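Side-chain contacts in catechol 1,2 dioxygenase (Acinetobacter radioresistens, PDB 2XSU), which probably catalyses the iron(III)-dependent intradiol cleavage of catechol by O2 to cis,cis-muconate, the first step of the catechol branch of the beta-ketoadipate pathway: residues A[92-97]-A[103-108]; A[227-230]-A[236-239]. The protein carries 1 engineered substitution. All coordinates share one frame; numbering follows the deposited sequence.

Contact 1 of 2, residues A[92-97]-A[103-108]; sequences EADAKA and TPRTIE
Asp94 and Arg105 meet in a salt bridge in which a single carboxylate oxygen, OD2, takes both terminal nitrogens of the guanidinium. The bond from Arg105 NH1 to Asp94 OD2 is the shorter and straighter, at 2.9 Å with 155° at the hydrogen. That from Arg105 NH2 to Asp94 OD2 is longer, at 3.3 Å, and more bent. Relative to the guanidinium, the oxygen lies close to the plane, at the end between the two amino groups. Relative to the carboxylate, both nitrogens approach from one face, NH2 on the syn side but tilted out of the plane, NH1 from well above it. The two flat groups are tilted 44° against each other. The arginine gets there through a bent chain: chi3 of 54° turns the guanidinium toward the helix. Arg105 NH1 also forms a salt bridge, its stronger one, with Asp91, one turn back, while Asp94 OD1 is paired with Arg236. The buried aspartate thus has arginine partners on both oxygens, which would probably favour its charged form. The contact links the C-terminal end of helix 82-96 to the extended segment 103-108, which runs beside strand 238-244, with a probable backbone hydrogen bond from Thr106 to Thr239.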
loop_
_atom_site.group_PDB
_atom_site.type_symbol
_atom_site.label_atom_id
_atom_site.label_comp_id
_atom_site.label_asym_id
_atom_site.label_seq_id
_atom_site.Cartn_x
_atom_site.Cartn_y
_atom_site.Cartn_z
ATOM N N GLU A 92 19.825 -12.901 14.126
ATOM C CA GLU A 92 19.511 -14.117 14.894
ATOM C C GLU A 92 19.706 -15.380 14.068
ATOM O O GLU A 92 20.215 -16.398 14.606
ATOM C CB GLU A 92 18.098 -14.048 15.488
ATOM C CG GLU A 92 17.811 -15.153 16.508
ATOM C CD GLU A 92 18.412 -14.923 17.907
ATOM O OE1 GLU A 92 19.159 -13.948 18.139
ATOM O OE2 GLU A 92 18.126 -15.753 18.801
ATOM N N ALA A 93 19.322 -15.339 12.783
ATOM C CA ALA A 93 19.633 -16.446 11.859
ATOM C C ALA A 93 21.141 -16.704 11.765
ATOM O O ALA A 93 21.580 -17.873 11.762
ATOM C CB ALA A 93 19.053 -16.184 10.467
ATOM N N ASP A 94 21.943 -15.630 11.725
ATOM C CA ASP A 94 23.400 -15.778 11.625
ATOM C C ASP A 94 23.965 -16.357 12.908
ATOM O O ASP A 94 24.836 -17.248 12.856
ATOM C CB ASP A 94 24.088 -14.442 11.331
ATOM C CG ASP A 94 23.991 -14.025 9.867
ATOM O OD1 ASP A 94 23.465 -14.742 8.976
ATOM O OD2 ASP A 94 24.411 -12.877 9.623
ATOM N N ALA A 95 23.439 -15.916 14.047
ATOM C CA ALA A 95 23.873 -16.474 15.344
ATOM C C ALA A 95 23.613 -17.976 15.387
ATOM O O ALA A 95 24.484 -18.759 15.840
ATOM C CB ALA A 95 23.194 -15.785 16.518
ATOM N N LYS A 96 22.432 -18.391 14.939
ATOM C CA LYS A 96 22.069 -19.824 14.971
ATOM C C LYS A 96 22.917 -20.639 13.983
ATOM O O LYS A 96 23.038 -21.865 14.114
ATOM C CB LYS A 96 20.573 -20.012 14.730
ATOM C CG LYS A 96 19.747 -19.622 15.955
ATOM C CD LYS A 96 18.257 -19.463 15.655
ATOM C CE LYS A 96 17.502 -18.943 16.874
ATOM N NZ LYS A 96 16.050 -18.722 16.548
ATOM N N ALA A 97 23.509 -19.961 13.004
ATOM C CA ALA A 97 24.463 -20.602 12.083
ATOM C C ALA A 97 25.908 -20.632 12.595
ATOM O O ALA A 97 26.795 -21.217 11.948
ATOM C CB ALA A 97 24.383 -19.912 10.688
ATOM N N THR A 103 32.012 -6.747 10.528
ATOM C CA THR A 103 31.384 -5.466 10.821
ATOM C C THR A 103 29.859 -5.700 10.884
ATOM O O THR A 103 29.313 -6.403 10.018
ATOM C CB THR A 103 31.766 -4.474 9.719
ATOM O OG1 THR A 103 33.194 -4.309 9.741
ATOM C CG2 THR A 103 31.123 -3.099 9.983
ATOM N N PRO A 104 29.162 -5.145 11.912
ATOM C CA PRO A 104 27.704 -5.348 12.015
ATOM C C PRO A 104 26.928 -4.773 10.819
ATOM O O PRO A 104 27.327 -3.753 10.249
ATOM C CB PRO A 104 27.320 -4.542 13.274
ATOM C CG PRO A 104 28.545 -4.450 14.060
ATOM C CD PRO A 104 29.667 -4.382 13.062
ATOM N N ARG A 105 25.821 -5.417 10.477
ATOM C CA ARG A 105 24.879 -4.895 9.490
ATOM C C ARG A 105 23.940 -3.849 10.065
ATOM O O ARG A 105 23.660 -3.848 11.265
ATOM C CB ARG A 105 24.051 -6.042 8.893
ATOM C CG ARG A 105 23.155 -6.742 9.930
ATOM C CD ARG A 105 22.027 -7.592 9.323
ATOM N NE ARG A 105 22.461 -8.588 8.355
ATOM C CZ ARG A 105 22.873 -9.833 8.614
ATOM N NH1 ARG A 105 23.005 -10.310 9.850
ATOM N NH2 ARG A 105 23.194 -10.614 7.584
ATOM N N THR A 106 23.459 -2.962 9.204
ATOM C CA THR A 106 22.266 -2.186 9.530
ATOM C C THR A 106 21.462 -1.859 8.271
ATOM O O THR A 106 21.749 -2.421 7.190
ATOM C CB THR A 106 22.571 -0.980 10.455
ATOM O OG1 THR A 106 21.346 -0.550 11.061
ATOM C CG2 THR A 106 23.262 0.181 9.699
ATOM N N ILE A 107 20.443 -1.013 8.407
ATOM C CA ILE A 107 19.469 -0.874 7.312
ATOM C C ILE A 107 20.037 -0.202 6.074
ATOM O O ILE A 107 20.942 0.674 6.175
ATOM C CB ILE A 107 18.189 -0.162 7.764
ATOM C CG1 ILE A 107 18.445 1.327 8.001
ATOM C CG2 ILE A 107 17.627 -0.879 9.009
ATOM C CD1 ILE A 107 17.116 2.128 8.313
ATOM N N GLU A 108 19.548 -0.634 4.918
ATOM C CA GLU A 108 19.936 -0.018 3.643
ATOM C C GLU A 108 19.321 1.380 3.463
ATOM O O GLU A 108 19.961 2.253 2.876
ATOM C CB GLU A 108 19.458 -0.920 2.499
ATOM C CG GLU A 108 19.911 -0.508 1.098
ATOM C CD GLU A 108 19.411 -1.480 0.022
ATOM O OE1 GLU A 108 19.374 -2.706 0.283
ATOM O OE2 GLU A 108 19.071 -1.020 -1.096
#

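Contact 2 of 2, residues A[227-230]-A[236-239]; sequences HYFV and RKLT. With FE (Fe (III) ion), chain B.
Val230 and Leu238 form an antiparallel hydrogen-bonded pair: Val230 N to Leu238 O and Leu238 N to Val230 O are both 2.9 Å long. Three CA-H...O contacts supplement them, the shortest from Phe229 CA to Leu238 O at 3.3 Å. Apolar packing on this face is modest, with Val230 CB 4.5 Å from Leu238 CB; both side chains also rest on Leu293 of strand 284-293. These pairings belong to the beta hairpin of strands 221-231 and 238-244, part of the catalytic beta domain of the intradiol dioxygenases. On the other face, Phe229 and Thr239 form a non-hydrogen-bonded pair and their side chains run side by side, Thr239 OG1 lying at the ring edge 3.3 Å from Phe229 CE1. A cation-pi interaction adds to this: Lys237 has CG trans to its backbone N (chi1 -172°) and runs extended from there, which carries NZ over the Phe229 ring, 4.9 Å from its centroid and 17° off the normal. Metal coordination is confined to the start of the segment, where His227 NE2 binds the iron(III) at 2.1 Å. Tyr167, Tyr201, His225 and a water molecule complete the five ligands, and Trp159 stacks on the imidazole.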
loop_
_atom_site.group_PDB
_atom_site.type_symbol
_atom_site.label_atom_id
_atom_site.label_comp_id
_atom_site.label_asym_id
_atom_site.label_seq_id
_atom_site.Cartn_x
_atom_site.Cartn_y
_atom_site.Cartn_z
ATOM N N HIS A 227 26.177 5.546 4.048
ATOM C CA HIS A 227 25.771 4.178 3.738
ATOM C C HIS A 227 26.894 3.409 3.044
ATOM O O HIS A 227 27.643 3.995 2.250
ATOM C CB HIS A 227 24.603 4.253 2.730
ATOM C CG HIS A 227 23.337 4.810 3.291
ATOM N ND1 HIS A 227 22.439 4.021 3.973
ATOM C CD2 HIS A 227 22.778 6.054 3.238
ATOM C CE1 HIS A 227 21.392 4.753 4.336
ATOM N NE2 HIS A 227 21.585 5.996 3.929
ATOM N N TYR A 228 26.939 2.091 3.269
ATOM C CA TYR A 228 27.892 1.188 2.620
ATOM C C TYR A 228 27.243 -0.101 2.129
ATOM O O TYR A 228 26.493 -0.732 2.873
ATOM C CB TYR A 228 28.960 0.747 3.622
ATOM C CG TYR A 228 30.031 1.730 3.952
ATOM C CD1 TYR A 228 29.754 2.857 4.733
ATOM C CD2 TYR A 228 31.364 1.509 3.535
ATOM C CE1 TYR A 228 30.762 3.766 5.050
ATOM C CE2 TYR A 228 32.388 2.410 3.874
ATOM C CZ TYR A 228 32.063 3.537 4.637
ATOM O OH TYR A 228 33.020 4.448 4.975
ATOM N N PHE A 229 27.547 -0.493 0.882
ATOM C CA PHE A 229 27.572 -1.928 0.512
ATOM C C PHE A 229 29.043 -2.323 0.366
ATOM O O PHE A 229 29.803 -1.604 -0.297
ATOM C CB PHE A 229 26.937 -2.219 -0.860
ATOM C CG PHE A 229 25.436 -2.111 -0.930
ATOM C CD1 PHE A 229 24.610 -2.725 0.029
ATOM C CD2 PHE A 229 24.828 -1.446 -2.001
ATOM C CE1 PHE A 229 23.209 -2.649 -0.063
ATOM C CE2 PHE A 229 23.442 -1.379 -2.099
ATOM C CZ PHE A 229 22.622 -1.970 -1.121
ATOM N N VAL A 230 29.455 -3.450 0.951
ATOM C CA VAL A 230 30.821 -3.960 0.742
ATOM C C VAL A 230 30.707 -5.399 0.264
ATOM O O VAL A 230 30.024 -6.205 0.871
ATOM C CB VAL A 230 31.719 -3.837 1.997
ATOM C CG1 VAL A 230 33.207 -4.222 1.648
ATOM C CG2 VAL A 230 31.665 -2.390 2.577
ATOM N N ARG A 236 30.882 -12.754 2.366
ATOM C CA ARG A 236 29.479 -12.393 2.527
ATOM C C ARG A 236 29.299 -10.887 2.282
ATOM O O ARG A 236 29.999 -10.091 2.901
ATOM C CB ARG A 236 29.017 -12.729 3.944
ATOM C CG ARG A 236 29.259 -14.182 4.373
ATOM C CD ARG A 236 28.605 -14.439 5.732
ATOM N NE ARG A 236 27.155 -14.653 5.646
ATOM C CZ ARG A 236 26.277 -14.210 6.554
ATOM N NH1 ARG A 236 26.684 -13.454 7.567
ATOM N NH2 ARG A 236 24.989 -14.484 6.428
ATOM N N LYS A 237 28.355 -10.521 1.423
ATOM C CA LYS A 237 28.051 -9.092 1.166
ATOM C C LYS A 237 27.522 -8.428 2.437
ATOM O O LYS A 237 26.732 -9.024 3.198
ATOM C CB LYS A 237 27.026 -8.937 0.054
ATOM C CG LYS A 237 26.823 -7.481 -0.376
ATOM C CD LYS A 237 25.998 -7.408 -1.646
ATOM C CE LYS A 237 25.926 -5.969 -2.192
ATOM N NZ LYS A 237 25.413 -5.961 -3.603
ATOM N N LEU A 238 27.960 -7.190 2.639
ATOM C CA LEU A 238 27.621 -6.438 3.836
ATOM C C LEU A 238 26.856 -5.183 3.483
ATOM O O LEU A 238 27.276 -4.425 2.616
ATOM C CB LEU A 238 28.881 -6.060 4.607
ATOM C CG LEU A 238 28.734 -5.111 5.819
ATOM C CD1 LEU A 238 27.911 -5.766 6.932
ATOM C CD2 LEU A 238 30.080 -4.680 6.361
ATOM N N THR A 239 25.732 -4.977 4.181
ATOM C CA THR A 239 24.986 -3.717 4.118
ATOM C C THR A 239 25.172 -3.043 5.466
ATOM O O THR A 239 24.818 -3.604 6.503
ATOM C CB THR A 239 23.479 -3.947 3.865
ATOM O OG1 THR A 239 23.298 -4.624 2.608
ATOM C CG2 THR A 239 22.700 -2.581 3.855
HETATM FE FE FE B . 20.467 7.696 4.393
HETATM O O HOH W 1 18.643 6.819 3.683
#

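The two contacts lie in series along the chain, their centres 12 Å apart, and they touch. Both are partly buried, but contact 2 sits nearer the centre of the chain, about 10 Å from it against 14 Å for contact 1, centre to centre. Contact 1 is a small junction of one residue pair between a helix and the loop that follows it; contact 2 lies within one hairpin and buries about four times as much surface. Asp94 and Arg236 bridge the two, and Glu108 packs against both Phe229 and the iron ligand His227. Charged side chains alone make contact 1, whereas contact 2 combines backbone pairing, ring contacts and iron coordination.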